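Local coordinates for inner membrane lipoprotein SadB (Salmonella enterica, PDB 4C47), which is required for proper surface expression of the trimeric autotransporter adhesin SadA and could be directly involved in making that adhesin functional, at residues His81-Asn86 and Ile108-Val113; Ile90-Arg95 and Leu123-Thr128; Arg95-Glu100 and Trp163-Leu168; Lys132-Ser135 and Asp139-Arg142; Leu168-Val173 and Lys179-Gly184. One frame throughout, in Å; residues are numbered along the deposited sequence.

Interaction 1. Residues His81-Asn86 and Ile108-Val113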
# COMPACT_ATOMS: atom_id res chain seq x y z
N HIS A 81 15.60 -1.23 -26.43
CA HIS A 81 17.05 -1.40 -26.43
C HIS A 81 17.57 -1.37 -25.00
O HIS A 81 18.03 -2.39 -24.48
CB HIS A 81 17.74 -0.32 -27.26
CG HIS A 81 19.20 -0.56 -27.45
ND1 HIS A 81 19.70 -1.67 -28.10
CD2 HIS A 81 20.28 0.17 -27.06
CE1 HIS A 81 21.02 -1.62 -28.11
NE2 HIS A 81 21.40 -0.51 -27.49
N TYR A 82 17.48 -0.20 -24.37
CA TYR A 82 17.92 -0.02 -22.98
C TYR A 82 16.84 -0.43 -21.99
O TYR A 82 15.65 -0.23 -22.25
CB TYR A 82 18.28 1.45 -22.72
CG TYR A 82 19.58 1.91 -23.35
CD1 TYR A 82 20.71 1.11 -23.35
CD2 TYR A 82 19.67 3.17 -23.95
CE1 TYR A 82 21.89 1.53 -23.93
CE2 TYR A 82 20.84 3.60 -24.53
CZ TYR A 82 21.95 2.78 -24.52
OH TYR A 82 23.13 3.20 -25.10
N PHE A 83 17.25 -1.01 -20.87
CA PHE A 83 16.36 -1.24 -19.74
C PHE A 83 17.13 -1.27 -18.42
O PHE A 83 18.35 -1.44 -18.41
CB PHE A 83 15.54 -2.53 -19.92
CG PHE A 83 16.36 -3.79 -19.87
CD1 PHE A 83 16.91 -4.33 -21.02
CD2 PHE A 83 16.56 -4.45 -18.66
CE1 PHE A 83 17.65 -5.49 -20.98
CE2 PHE A 83 17.31 -5.62 -18.61
CZ PHE A 83 17.86 -6.14 -19.77
N ILE A 84 16.43 -1.09 -17.31
CA ILE A 84 17.06 -1.05 -16.00
C ILE A 84 16.42 -2.05 -15.06
O ILE A 84 15.20 -2.18 -15.01
CB ILE A 84 16.96 0.36 -15.37
CG1 ILE A 84 17.72 1.40 -16.22
CG2 ILE A 84 17.50 0.36 -13.95
CD1 ILE A 84 19.21 1.39 -16.01
N ILE A 85 17.26 -2.78 -14.32
CA ILE A 85 16.79 -3.62 -13.23
C ILE A 85 17.34 -3.09 -11.91
O ILE A 85 18.55 -3.00 -11.73
CB ILE A 85 17.22 -5.09 -13.39
CG1 ILE A 85 16.81 -5.63 -14.76
CG2 ILE A 85 16.64 -5.94 -12.28
CD1 ILE A 85 17.33 -7.04 -15.03
N ASN A 86 16.45 -2.75 -10.99
CA ASN A 86 16.85 -2.17 -9.71
C ASN A 86 15.91 -2.63 -8.60
O ASN A 86 14.72 -2.31 -8.62
CB ASN A 86 16.88 -0.64 -9.81
CG ASN A 86 17.46 0.03 -8.57
OD1 ASN A 86 17.29 -0.44 -7.44
ND2 ASN A 86 18.15 1.14 -8.77
N ILE A 108 18.10 -14.25 -26.87
CA ILE A 108 18.39 -12.83 -26.75
C ILE A 108 19.84 -12.61 -26.36
O ILE A 108 20.27 -13.02 -25.28
CB ILE A 108 17.50 -12.16 -25.69
CG1 ILE A 108 16.02 -12.40 -25.99
CG2 ILE A 108 17.81 -10.67 -25.61
CD1 ILE A 108 15.09 -11.76 -24.99
N HIS A 109 20.59 -11.97 -27.25
CA HIS A 109 21.95 -11.56 -26.93
C HIS A 109 21.90 -10.14 -26.41
O HIS A 109 21.40 -9.25 -27.09
CB HIS A 109 22.85 -11.65 -28.16
CG HIS A 109 22.95 -13.02 -28.74
ND1 HIS A 109 23.95 -13.90 -28.39
CD2 HIS A 109 22.17 -13.67 -29.64
CE1 HIS A 109 23.79 -15.04 -29.04
NE2 HIS A 109 22.71 -14.92 -29.81
N LEU A 110 22.41 -9.93 -25.20
CA LEU A 110 22.41 -8.59 -24.63
C LEU A 110 23.70 -8.29 -23.88
O LEU A 110 24.55 -9.17 -23.72
CB LEU A 110 21.22 -8.38 -23.70
CG LEU A 110 21.15 -9.19 -22.40
CD1 LEU A 110 20.35 -8.44 -21.35
CD2 LEU A 110 20.53 -10.54 -22.66
N ASP A 111 23.84 -7.05 -23.44
CA ASP A 111 24.90 -6.68 -22.52
C ASP A 111 24.27 -6.23 -21.21
O ASP A 111 23.29 -5.49 -21.20
CB ASP A 111 25.76 -5.54 -23.09
CG ASP A 111 26.69 -6.01 -24.20
OD1 ASP A 111 27.10 -7.19 -24.18
OD2 ASP A 111 27.01 -5.19 -25.09
N LEU A 112 24.83 -6.71 -20.10
CA LEU A 112 24.44 -6.23 -18.79
C LEU A 112 25.60 -5.44 -18.21
O LEU A 112 26.77 -5.73 -18.50
CB LEU A 112 24.09 -7.39 -17.86
CG LEU A 112 22.83 -8.20 -18.16
CD1 LEU A 112 22.69 -9.36 -17.20
CD2 LEU A 112 21.59 -7.31 -18.10
N VAL A 113 25.29 -4.43 -17.40
CA VAL A 113 26.33 -3.65 -16.74
C VAL A 113 25.94 -3.31 -15.30
O VAL A 113 24.80 -2.92 -15.01
CB VAL A 113 26.67 -2.36 -17.53
CG1 VAL A 113 25.47 -1.42 -17.61
CG2 VAL A 113 27.86 -1.66 -16.90
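On the inner face of the four-stranded sheet that begins with strand 82-86, Phe-83 reaches over the neighbouring strand to touch Leu-110 and Leu-112. The two segments are not hydrogen-bonded to each other. Strand 91-102 runs between them, and both pair with it in antiparallel fashion, which leaves 82-86 and 105-114 parallel to one another and one strand apart. Phe-83 bridges that gap at Gly-94, its backbone partner on the middle strand. There the ring settles beside a residue without a side chain, with Phe-83 CE1 3.8 Å from Gly-94 CA. Its first torsion (chi1 67°) sets CG between the backbone N and the carbonyl carbon, which directs the ring across the sheet.

The far end of the ring carries the contact. Leu-110 CD1 approaches the edge, near the ring plane, and lies 3.7 Å from Phe-83 CZ; the two side chains cross at about a right angle. Leu-112 CD2 comes to the same CZ more obliquely, at 4.3 Å. Within its own strand, Ile-85 also borders the ring edge, its CG1 3.9 Å from Phe-83 CE2. Ile-85 in turn meets Ile-183 and Ile-185 of the opposing sheet. Tyr-82 turns to the other face of the strand, where its ring packs edge-to-face with Phe-192 of the second subunit.

The contact is purely dispersive: methyl groups and a ring rim, buried and without a polar atom between them. It therefore adds hydrophobic cohesion across three strands whose backbone bonds link only immediate neighbours.

Interaction 2. Residues Ile90-Arg95 and Leu123-Thr128; sequences IGLAGR and LAFNMT
The ring of Phe-125 meets Leu-92 at its edge: Leu-92 CD1 lies near the ring plane, 4.0 Å from Phe-125 CE1, and no atom of 90-95 sits over either face. A second leucine, Leu-112, touches the ring away from its plane, with its CD1 3.6 Å from Phe-125 CZ. Phe-125 and Leu-92 come from opposite directions, the ring rising from strand 124-130 and the leucine descending from strand 91-102. These strands belong to the two different sheets of the sandwich.

The same methyl of Leu-92 is shared with Leu-123. Those two leucines extend toward each other tip to tip, and Leu-92 CD1 stands 3.9 Å from Leu-123 CD1. Leu-123 spreads its other branch to Ile-90, which lies alongside it and runs the opposite way, with Ile-90 CD1 and Leu-123 CD2 3.8 Å apart. Leu-123 CG lies beside the backbone N (chi1 -83°), and its fork straddles the ends of Ile-90 and Leu-92. These two side chains project from the same face of their segment, one on each side of Gly-91.

The nearest CA pair, Ile-90 CA and Leu-123 CA, is still 9.9 Å apart, a gap that side chains alone fill. Ile-185 of strand 180-186 lines it beside Leu-92, Leu-123 and Phe-125, while Val-190 touches both Ile-90 and Leu-123. With no hydrogen bond between the segments and all four touching residues buried, the two sheets are held face to face here by branched aliphatic ends and one aromatic edge, an adhesion that rests on exclusion of water and close fit.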
# COMPACT_ATOMS: atom_id res chain seq x y z
N ILE A 90 20.80 -3.82 -5.71
CA ILE A 90 21.65 -3.96 -6.88
C ILE A 90 21.02 -3.27 -8.08
O ILE A 90 19.84 -3.46 -8.37
CB ILE A 90 21.93 -5.44 -7.19
CG1 ILE A 90 22.88 -6.04 -6.15
CG2 ILE A 90 22.53 -5.60 -8.58
CD1 ILE A 90 23.27 -7.47 -6.43
N GLY A 91 21.81 -2.45 -8.76
CA GLY A 91 21.36 -1.78 -9.96
C GLY A 91 22.10 -2.28 -11.19
O GLY A 91 23.33 -2.31 -11.21
N LEU A 92 21.35 -2.67 -12.20
CA LEU A 92 21.91 -3.18 -13.44
C LEU A 92 21.26 -2.45 -14.60
O LEU A 92 20.06 -2.15 -14.56
CB LEU A 92 21.63 -4.68 -13.59
CG LEU A 92 22.18 -5.65 -12.54
CD1 LEU A 92 21.78 -7.07 -12.90
CD2 LEU A 92 23.69 -5.53 -12.42
N ALA A 93 22.04 -2.14 -15.63
CA ALA A 93 21.45 -1.68 -16.88
C ALA A 93 21.66 -2.77 -17.92
O ALA A 93 22.54 -3.60 -17.78
CB ALA A 93 22.08 -0.37 -17.34
N GLY A 94 20.84 -2.75 -18.97
CA GLY A 94 20.94 -3.76 -20.01
C GLY A 94 20.64 -3.18 -21.37
O GLY A 94 19.79 -2.30 -21.51
N ARG A 95 21.34 -3.68 -22.39
CA ARG A 95 21.07 -3.27 -23.76
C ARG A 95 20.93 -4.50 -24.66
O ARG A 95 21.78 -5.39 -24.65
CB ARG A 95 22.16 -2.33 -24.28
CG ARG A 95 23.57 -2.92 -24.28
CD ARG A 95 24.63 -1.86 -24.58
NE ARG A 95 25.95 -2.46 -24.72
CZ ARG A 95 27.09 -1.78 -24.80
NH1 ARG A 95 27.08 -0.45 -24.75
NH2 ARG A 95 28.24 -2.42 -24.93
N LEU A 123 25.09 -13.71 -9.64
CA LEU A 123 23.72 -13.25 -9.74
C LEU A 123 22.87 -14.34 -10.39
O LEU A 123 23.34 -15.07 -11.26
CB LEU A 123 23.64 -11.98 -10.59
CG LEU A 123 23.92 -10.63 -9.91
CD1 LEU A 123 24.06 -9.53 -10.95
CD2 LEU A 123 22.81 -10.28 -8.94
N ALA A 124 21.62 -14.45 -9.96
CA ALA A 124 20.66 -15.34 -10.59
C ALA A 124 19.49 -14.51 -11.11
O ALA A 124 19.11 -13.51 -10.49
CB ALA A 124 20.19 -16.40 -9.62
N PHE A 125 18.92 -14.91 -12.23
CA PHE A 125 17.84 -14.13 -12.83
C PHE A 125 16.54 -14.91 -12.91
O PHE A 125 16.48 -15.99 -13.49
CB PHE A 125 18.25 -13.66 -14.23
CG PHE A 125 19.50 -12.84 -14.26
CD1 PHE A 125 19.45 -11.47 -14.05
CD2 PHE A 125 20.73 -13.43 -14.49
CE1 PHE A 125 20.61 -10.71 -14.07
CE2 PHE A 125 21.89 -12.68 -14.52
CZ PHE A 125 21.83 -11.32 -14.30
N ASN A 126 15.48 -14.37 -12.31
CA ASN A 126 14.16 -14.94 -12.49
C ASN A 126 13.56 -14.38 -13.77
O ASN A 126 13.47 -13.17 -13.94
CB ASN A 126 13.26 -14.62 -11.29
CG ASN A 126 13.72 -15.32 -10.02
OD1 ASN A 126 14.30 -16.40 -10.07
ND2 ASN A 126 13.44 -14.70 -8.88
N MET A 127 13.18 -15.26 -14.69
CA MET A 127 12.69 -14.81 -15.99
C MET A 127 11.36 -15.44 -16.38
O MET A 127 11.15 -16.64 -16.20
CB MET A 127 13.73 -15.05 -17.08
CG MET A 127 14.99 -14.23 -16.92
SD MET A 127 16.16 -14.53 -18.25
CE MET A 127 16.27 -16.32 -18.19
N THR A 128 10.47 -14.61 -16.92
CA THR A 128 9.18 -15.06 -17.43
C THR A 128 8.97 -14.42 -18.79
O THR A 128 9.21 -13.24 -18.95
CB THR A 128 8.04 -14.65 -16.49
OG1 THR A 128 8.28 -15.15 -15.17
CG2 THR A 128 6.70 -15.18 -17.00

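Interaction 3. Residues Arg95-Glu100 and Trp163-Leu168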
# COMPACT_ATOMS: atom_id res chain seq x y z
N ARG A 95 21.34 -3.68 -22.39
CA ARG A 95 21.07 -3.27 -23.76
C ARG A 95 20.93 -4.50 -24.66
O ARG A 95 21.78 -5.39 -24.65
CB ARG A 95 22.16 -2.33 -24.28
CG ARG A 95 23.57 -2.92 -24.28
CD ARG A 95 24.63 -1.86 -24.58
NE ARG A 95 25.95 -2.46 -24.72
CZ ARG A 95 27.09 -1.78 -24.80
NH1 ARG A 95 27.08 -0.45 -24.75
NH2 ARG A 95 28.24 -2.42 -24.93
N ILE A 96 19.83 -4.54 -25.41
CA ILE A 96 19.55 -5.68 -26.27
C ILE A 96 20.26 -5.55 -27.61
O ILE A 96 20.01 -4.62 -28.37
CB ILE A 96 18.03 -5.85 -26.49
CG1 ILE A 96 17.31 -6.06 -25.16
CG2 ILE A 96 17.77 -7.02 -27.43
CD1 ILE A 96 15.84 -6.35 -25.30
N LEU A 97 21.16 -6.49 -27.89
CA LEU A 97 21.91 -6.47 -29.14
C LEU A 97 21.11 -7.10 -30.27
O LEU A 97 21.03 -6.53 -31.37
CB LEU A 97 23.25 -7.20 -28.96
CG LEU A 97 24.12 -6.71 -27.81
CD1 LEU A 97 25.35 -7.59 -27.65
CD2 LEU A 97 24.52 -5.25 -28.02
N SER A 98 20.52 -8.26 -30.01
CA SER A 98 19.73 -8.95 -31.03
C SER A 98 18.84 -10.04 -30.44
O SER A 98 19.14 -10.60 -29.39
CB SER A 98 20.64 -9.57 -32.09
OG SER A 98 21.45 -10.59 -31.54
N ILE A 99 17.75 -10.33 -31.14
CA ILE A 99 16.92 -11.48 -30.82
C ILE A 99 17.04 -12.50 -31.95
O ILE A 99 16.75 -12.19 -33.11
CB ILE A 99 15.44 -11.09 -30.62
CG1 ILE A 99 15.22 -10.47 -29.24
CG2 ILE A 99 14.55 -12.32 -30.74
CD1 ILE A 99 15.34 -8.97 -29.22
N GLU A 100 17.48 -13.71 -31.61
CA GLU A 100 17.77 -14.72 -32.62
C GLU A 100 16.87 -15.95 -32.45
O GLU A 100 16.55 -16.33 -31.33
CB GLU A 100 19.24 -15.13 -32.54
CG GLU A 100 19.97 -15.08 -33.87
CD GLU A 100 19.92 -13.70 -34.50
OE1 GLU A 100 20.67 -12.81 -34.04
OE2 GLU A 100 19.14 -13.51 -35.45
N TRP A 163 30.17 -3.19 -19.58
CA TRP A 163 29.16 -3.90 -20.35
C TRP A 163 29.61 -5.33 -20.60
O TRP A 163 30.69 -5.56 -21.16
CB TRP A 163 28.92 -3.19 -21.69
CG TRP A 163 28.18 -1.89 -21.57
CD1 TRP A 163 28.71 -0.64 -21.69
CD2 TRP A 163 26.78 -1.71 -21.31
NE1 TRP A 163 27.72 0.31 -21.52
CE2 TRP A 163 26.53 -0.33 -21.28
CE3 TRP A 163 25.72 -2.60 -21.09
CZ2 TRP A 163 25.26 0.20 -21.05
CZ3 TRP A 163 24.46 -2.07 -20.87
CH2 TRP A 163 24.24 -0.69 -20.85
N THR A 164 28.79 -6.29 -20.19
CA THR A 164 29.19 -7.70 -20.25
C THR A 164 28.19 -8.55 -21.03
O THR A 164 26.98 -8.45 -20.82
CB THR A 164 29.38 -8.28 -18.84
OG1 THR A 164 30.20 -7.40 -18.07
CG2 THR A 164 30.03 -9.66 -18.90
N ASN A 165 28.70 -9.38 -21.93
CA ASN A 165 27.87 -10.23 -22.78
C ASN A 165 27.09 -11.29 -22.01
O ASN A 165 27.67 -12.11 -21.30
CB ASN A 165 28.72 -10.88 -23.87
CG ASN A 165 28.30 -10.45 -25.26
OD1 ASN A 165 27.12 -10.45 -25.59
ND2 ASN A 165 29.28 -10.08 -26.08
N VAL A 166 25.77 -11.27 -22.17
CA VAL A 166 24.89 -12.25 -21.53
C VAL A 166 23.87 -12.77 -22.55
O VAL A 166 23.31 -11.99 -23.33
CB VAL A 166 24.17 -11.66 -20.31
CG1 VAL A 166 23.16 -12.65 -19.74
CG2 VAL A 166 25.17 -11.25 -19.24
N THR A 167 23.63 -14.07 -22.54
CA THR A 167 22.69 -14.70 -23.45
C THR A 167 21.50 -15.34 -22.73
O THR A 167 21.68 -16.17 -21.84
CB THR A 167 23.38 -15.78 -24.31
OG1 THR A 167 24.26 -15.14 -25.26
CG2 THR A 167 22.36 -16.61 -25.07
N LEU A 168 20.30 -14.93 -23.11
CA LEU A 168 19.08 -15.50 -22.55
C LEU A 168 18.43 -16.43 -23.55
O LEU A 168 17.88 -15.98 -24.56
CB LEU A 168 18.09 -14.39 -22.18
CG LEU A 168 18.61 -13.25 -21.31
CD1 LEU A 168 17.52 -12.23 -21.04
CD2 LEU A 168 19.19 -13.78 -20.00
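Arg-95 is gripped from two directions: Asp-111 OD2 holds its NE in a salt bridge, and Trp-163 lies flat beneath its guanidinium. The planes of guanidinium and indole differ by only 6°. Arg-95 CZ stands 3.5 Å from the centroid of the five-membered ring, over its face, as a cation-pi pair. Further back along the chain, Arg-95 CD makes a CH-pi contact 3.7 Å from the centroid of the six-membered ring. Thus the whole length of the indole is overlaid. Arg-95 CG sits between its backbone N and carbonyl carbon (chi1 60°), and from there the extended chain runs out over the ring. Arg-95 NH1 and Trp-163 NE1 are 3.4 Å apart, but both are donors, and their closeness follows from the stacking. The acid at the arginine's side would be expected to offset its charge and fix its rotation over the indole.

A second, slighter touch follows two residues along, where Leu-97 CD1 lies 3.9 Å from Asn-165 OD1, the side chains crossing at about a right angle. Leu-97 and Ser-98 both face His-109, forming a classic beta bulge.

Strand 105-114, which bears Asp-111, separates the two segments, and the stack reaches over it. Ile-118 of the second subunit packs on Trp-163. The arrangement is a cation-pi stack on the outer face of one sheet of the beta-sandwich, with the acid of the intervening strand holding the arginine.

Interaction 4. Residues Lys132-Ser135 and Asp139-Arg142; sequences KKPS and DLPR
Pro-134 and Asp-139 pass side by side, their side chains pointing in opposite senses, and the closest meeting is carbon to carbon: Pro-134 CB lies 3.8 Å from Asp-139 CB. The proline ring also extends along the aspartate backbone, bringing Pro-134 CG to 4.0 Å from Asp-139 O. That approach is only van der Waals in kind, because the ring carbon is no ordinary hydrogen-bond donor.

The backbone directs Asp-139 CB at the proline, while the torsion (chi1 -60°) only places the carboxylate, beside the backbone N. Within the same segment, Arg-142 approaches that carboxylate edge-on, in the plane of its guanidinium. The resulting salt bridge is long, at 3.6 Å between Arg-142 NH2 and Asp-139 OD1, and is accordingly weak.

Leu-140 makes the third side of the arrangement. One of its methyls, CD2, reaches 4.2 Å from Pro-134 CG and is also within 4.3 Å of Lys-133 NZ. The lysine is extended along most of its length, then bends at its last torsion (chi4 -68°), which places the amine by the leucine methyl; this is a loose contact at the surface. The small apolar patch of Pro-134 and Leu-140 is thus flanked by the charged ends of Lys-133 and Asp-139.

The contact closes the loop between strand 124-130 and helix 140-146, with only three residues separating its segments. Trp-143 of that helix touches both Lys-133 and Pro-134, and it meets Tyr-180 of strand 180-186 edge-to-face. Lys-133 CD also approaches Tyr-180, so the helix and its leading loop lean against the end of the neighbouring strand.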
# COMPACT_ATOMS: atom_id res chain seq x y z
N LYS A 132 2.38 -11.04 -26.11
CA LYS A 132 2.02 -9.72 -25.60
C LYS A 132 1.04 -9.79 -24.44
O LYS A 132 0.12 -10.61 -24.43
CB LYS A 132 1.42 -8.87 -26.72
N LYS A 133 1.26 -8.92 -23.45
CA LYS A 133 0.37 -8.81 -22.30
C LYS A 133 -1.00 -8.32 -22.75
O LYS A 133 -1.11 -7.21 -23.29
CB LYS A 133 0.97 -7.85 -21.27
CG LYS A 133 0.42 -7.96 -19.86
CD LYS A 133 1.23 -7.11 -18.90
CE LYS A 133 0.84 -7.35 -17.45
NZ LYS A 133 -0.53 -6.85 -17.13
N PRO A 134 -2.05 -9.13 -22.55
CA PRO A 134 -3.40 -8.80 -23.00
C PRO A 134 -3.92 -7.51 -22.35
O PRO A 134 -3.63 -7.26 -21.18
CB PRO A 134 -4.23 -10.00 -22.54
CG PRO A 134 -3.45 -10.60 -21.42
CD PRO A 134 -2.01 -10.40 -21.80
N SER A 135 -4.67 -6.72 -23.11
CA SER A 135 -5.13 -5.42 -22.64
C SER A 135 -6.37 -5.52 -21.76
O SER A 135 -6.75 -4.55 -21.10
CB SER A 135 -5.40 -4.49 -23.83
OG SER A 135 -6.38 -5.04 -24.69
N ASP A 139 -8.67 -11.76 -19.76
CA ASP A 139 -7.75 -12.61 -20.50
C ASP A 139 -6.49 -12.93 -19.70
O ASP A 139 -5.64 -13.70 -20.15
CB ASP A 139 -7.36 -11.94 -21.83
CG ASP A 139 -8.56 -11.70 -22.72
OD1 ASP A 139 -9.59 -12.38 -22.53
OD2 ASP A 139 -8.47 -10.83 -23.62
N LEU A 140 -6.37 -12.33 -18.52
CA LEU A 140 -5.18 -12.50 -17.68
C LEU A 140 -4.82 -13.94 -17.26
O LEU A 140 -3.68 -14.35 -17.45
CB LEU A 140 -5.23 -11.57 -16.45
CG LEU A 140 -4.77 -10.13 -16.68
CD1 LEU A 140 -4.82 -9.33 -15.38
CD2 LEU A 140 -3.37 -10.09 -17.28
N PRO A 141 -5.78 -14.71 -16.70
CA PRO A 141 -5.41 -16.04 -16.20
C PRO A 141 -4.87 -16.99 -17.27
O PRO A 141 -3.88 -17.70 -17.02
CB PRO A 141 -6.72 -16.58 -15.62
CG PRO A 141 -7.79 -15.80 -16.30
CD PRO A 141 -7.22 -14.44 -16.49
N ARG A 142 -5.50 -17.00 -18.43
CA ARG A 142 -5.09 -17.86 -19.54
C ARG A 142 -3.68 -17.49 -19.98
O ARG A 142 -2.82 -18.36 -20.17
CB ARG A 142 -6.06 -17.72 -20.70
CG ARG A 142 -7.53 -17.81 -20.29
CD ARG A 142 -8.46 -17.75 -21.49
NE ARG A 142 -9.27 -16.53 -21.51
CZ ARG A 142 -10.45 -16.41 -20.92
NH1 ARG A 142 -10.98 -17.43 -20.25
NH2 ARG A 142 -11.12 -15.26 -20.99

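Interaction 5. Residues Leu168-Val173 and Lys179-Gly184; sequences LTLKGV and KYLKIG
Leu-181 packs against two leucines of the facing sheet. Its CD1 lies 4.3 Å from Leu-170 CD1, and its CD2 lies 4.4 Å from Leu-168 CD1. CG is anti to the backbone N (chi1 180°), a rotation that sends the forked end across toward both partners. Ile-183 points the same way but stops slightly farther off. These separations are generous for methyl groups, and the interior is completed by other strands: Trp-129 touches Leu-170 and Leu-181, Met-127 touches Leu-168 and Ile-183, and Ile-108 meets both Leu-170 and Leu-181.

Alternate residues behave differently. Thr-169 is exposed on the outer face, and Lys-182 leaves the interface for a cation-pi contact with Tyr-72. Beyond Lys-171 the chain enters the loop joining the sheets; side chains of the segments scarcely meet there, and the exposed Gly-172 has a positive phi (105°) that suits glycine. Lys-179 and Tyr-180 both face Gly-130, forming a classic beta bulge at the start of the strand.

With Leu-170 CA and Leu-181 CA 9.9 Å apart and no hydrogen bond between the segments, the chain has crossed from one sheet to the other. Leucines of two facing sheets thus meet inside the globular beta-sandwich domain.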
# COMPACT_ATOMS: atom_id res chain seq x y z
N LEU A 168 20.30 -14.93 -23.11
CA LEU A 168 19.08 -15.50 -22.55
C LEU A 168 18.43 -16.43 -23.55
O LEU A 168 17.88 -15.98 -24.56
CB LEU A 168 18.09 -14.39 -22.18
CG LEU A 168 18.61 -13.25 -21.31
CD1 LEU A 168 17.52 -12.23 -21.04
CD2 LEU A 168 19.19 -13.78 -20.00
N THR A 169 18.48 -17.73 -23.29
CA THR A 169 17.82 -18.70 -24.15
C THR A 169 16.40 -18.93 -23.66
O THR A 169 16.18 -19.42 -22.55
CB THR A 169 18.58 -20.04 -24.23
OG1 THR A 169 18.31 -20.82 -23.07
CG2 THR A 169 20.08 -19.80 -24.34
N LEU A 170 15.43 -18.57 -24.49
CA LEU A 170 14.02 -18.66 -24.13
C LEU A 170 13.28 -19.59 -25.08
O LEU A 170 12.84 -19.17 -26.15
CB LEU A 170 13.40 -17.26 -24.18
CG LEU A 170 14.15 -16.17 -23.42
CD1 LEU A 170 13.45 -14.84 -23.57
CD2 LEU A 170 14.29 -16.54 -21.95
N LYS A 171 13.16 -20.85 -24.70
CA LYS A 171 12.48 -21.84 -25.53
C LYS A 171 10.96 -21.68 -25.44
O LYS A 171 10.44 -21.21 -24.44
CB LYS A 171 12.88 -23.26 -25.12
N GLY A 172 10.27 -22.06 -26.51
CA GLY A 172 8.82 -22.05 -26.52
C GLY A 172 8.20 -20.91 -27.32
O GLY A 172 7.04 -21.00 -27.71
N VAL A 173 8.95 -19.85 -27.55
CA VAL A 173 8.43 -18.68 -28.25
C VAL A 173 9.36 -18.16 -29.35
O VAL A 173 10.54 -17.89 -29.09
CB VAL A 173 8.11 -17.53 -27.28
CG1 VAL A 173 7.66 -16.30 -28.03
CG2 VAL A 173 7.04 -17.95 -26.28
N LYS A 179 6.93 -10.92 -27.21
CA LYS A 179 6.63 -9.52 -26.93
C LYS A 179 6.47 -9.23 -25.44
O LYS A 179 6.05 -8.14 -25.05
CB LYS A 179 5.38 -9.06 -27.69
CG LYS A 179 5.51 -9.22 -29.19
CD LYS A 179 4.43 -8.45 -29.93
CE LYS A 179 4.54 -8.70 -31.42
NZ LYS A 179 5.92 -8.46 -31.92
N TYR A 180 6.81 -10.22 -24.61
CA TYR A 180 6.76 -10.03 -23.16
C TYR A 180 7.95 -10.67 -22.47
O TYR A 180 8.17 -11.88 -22.59
CB TYR A 180 5.46 -10.57 -22.56
CG TYR A 180 5.36 -10.35 -21.07
CD1 TYR A 180 5.10 -9.09 -20.55
CD2 TYR A 180 5.55 -11.40 -20.18
CE1 TYR A 180 5.02 -8.88 -19.19
CE2 TYR A 180 5.47 -11.20 -18.81
CZ TYR A 180 5.20 -9.93 -18.32
OH TYR A 180 5.12 -9.72 -16.97
N LEU A 181 8.69 -9.86 -21.73
CA LEU A 181 9.79 -10.34 -20.92
C LEU A 181 9.77 -9.67 -19.56
O LEU A 181 9.77 -8.44 -19.45
CB LEU A 181 11.14 -10.11 -21.61
CG LEU A 181 12.37 -10.58 -20.83
CD1 LEU A 181 12.28 -12.06 -20.50
CD2 LEU A 181 13.64 -10.27 -21.61
N LYS A 182 9.74 -10.49 -18.52
CA LYS A 182 9.77 -10.04 -17.14
C LYS A 182 11.04 -10.61 -16.52
O LYS A 182 11.24 -11.83 -16.51
CB LYS A 182 8.55 -10.56 -16.39
CG LYS A 182 8.51 -10.23 -14.91
CD LYS A 182 7.46 -11.10 -14.23
CE LYS A 182 6.88 -10.44 -13.00
NZ LYS A 182 5.72 -11.22 -12.47
N ILE A 183 11.89 -9.73 -16.02
CA ILE A 183 13.17 -10.18 -15.46
C ILE A 183 13.46 -9.56 -14.09
O ILE A 183 13.36 -8.34 -13.91
CB ILE A 183 14.33 -9.93 -16.45
CG1 ILE A 183 15.65 -10.39 -15.84
CG2 ILE A 183 14.39 -8.47 -16.87
CD1 ILE A 183 16.80 -10.38 -16.82
N GLY A 184 13.81 -10.41 -13.13
CA GLY A 184 14.13 -9.98 -11.79
C GLY A 184 15.41 -10.59 -11.25
O GLY A 184 15.95 -11.54 -11.82

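Interactions 1, 2 and 5 belong to the buried interior and are wholly apolar, whereas interactions 3 and 4 lie at the surface, where charged groups join in. Interactions 1 and 3 each span a strand within the same sheet, on its inner and outer faces respectively. Interactions 2 and 5 instead join that sheet to its partner, through strands 124-130 and 180-186, which are themselves hydrogen-bonded neighbours. Strand 91-102 serves interactions 2 and 3, sharing Arg-95, and strand 164-171 serves interactions 3 and 5, sharing Leu-168. Interaction 4 stands apart, its centre about 25 Å from that of interaction 1, and, of the other four, makes atomic contact with interaction 5 alone.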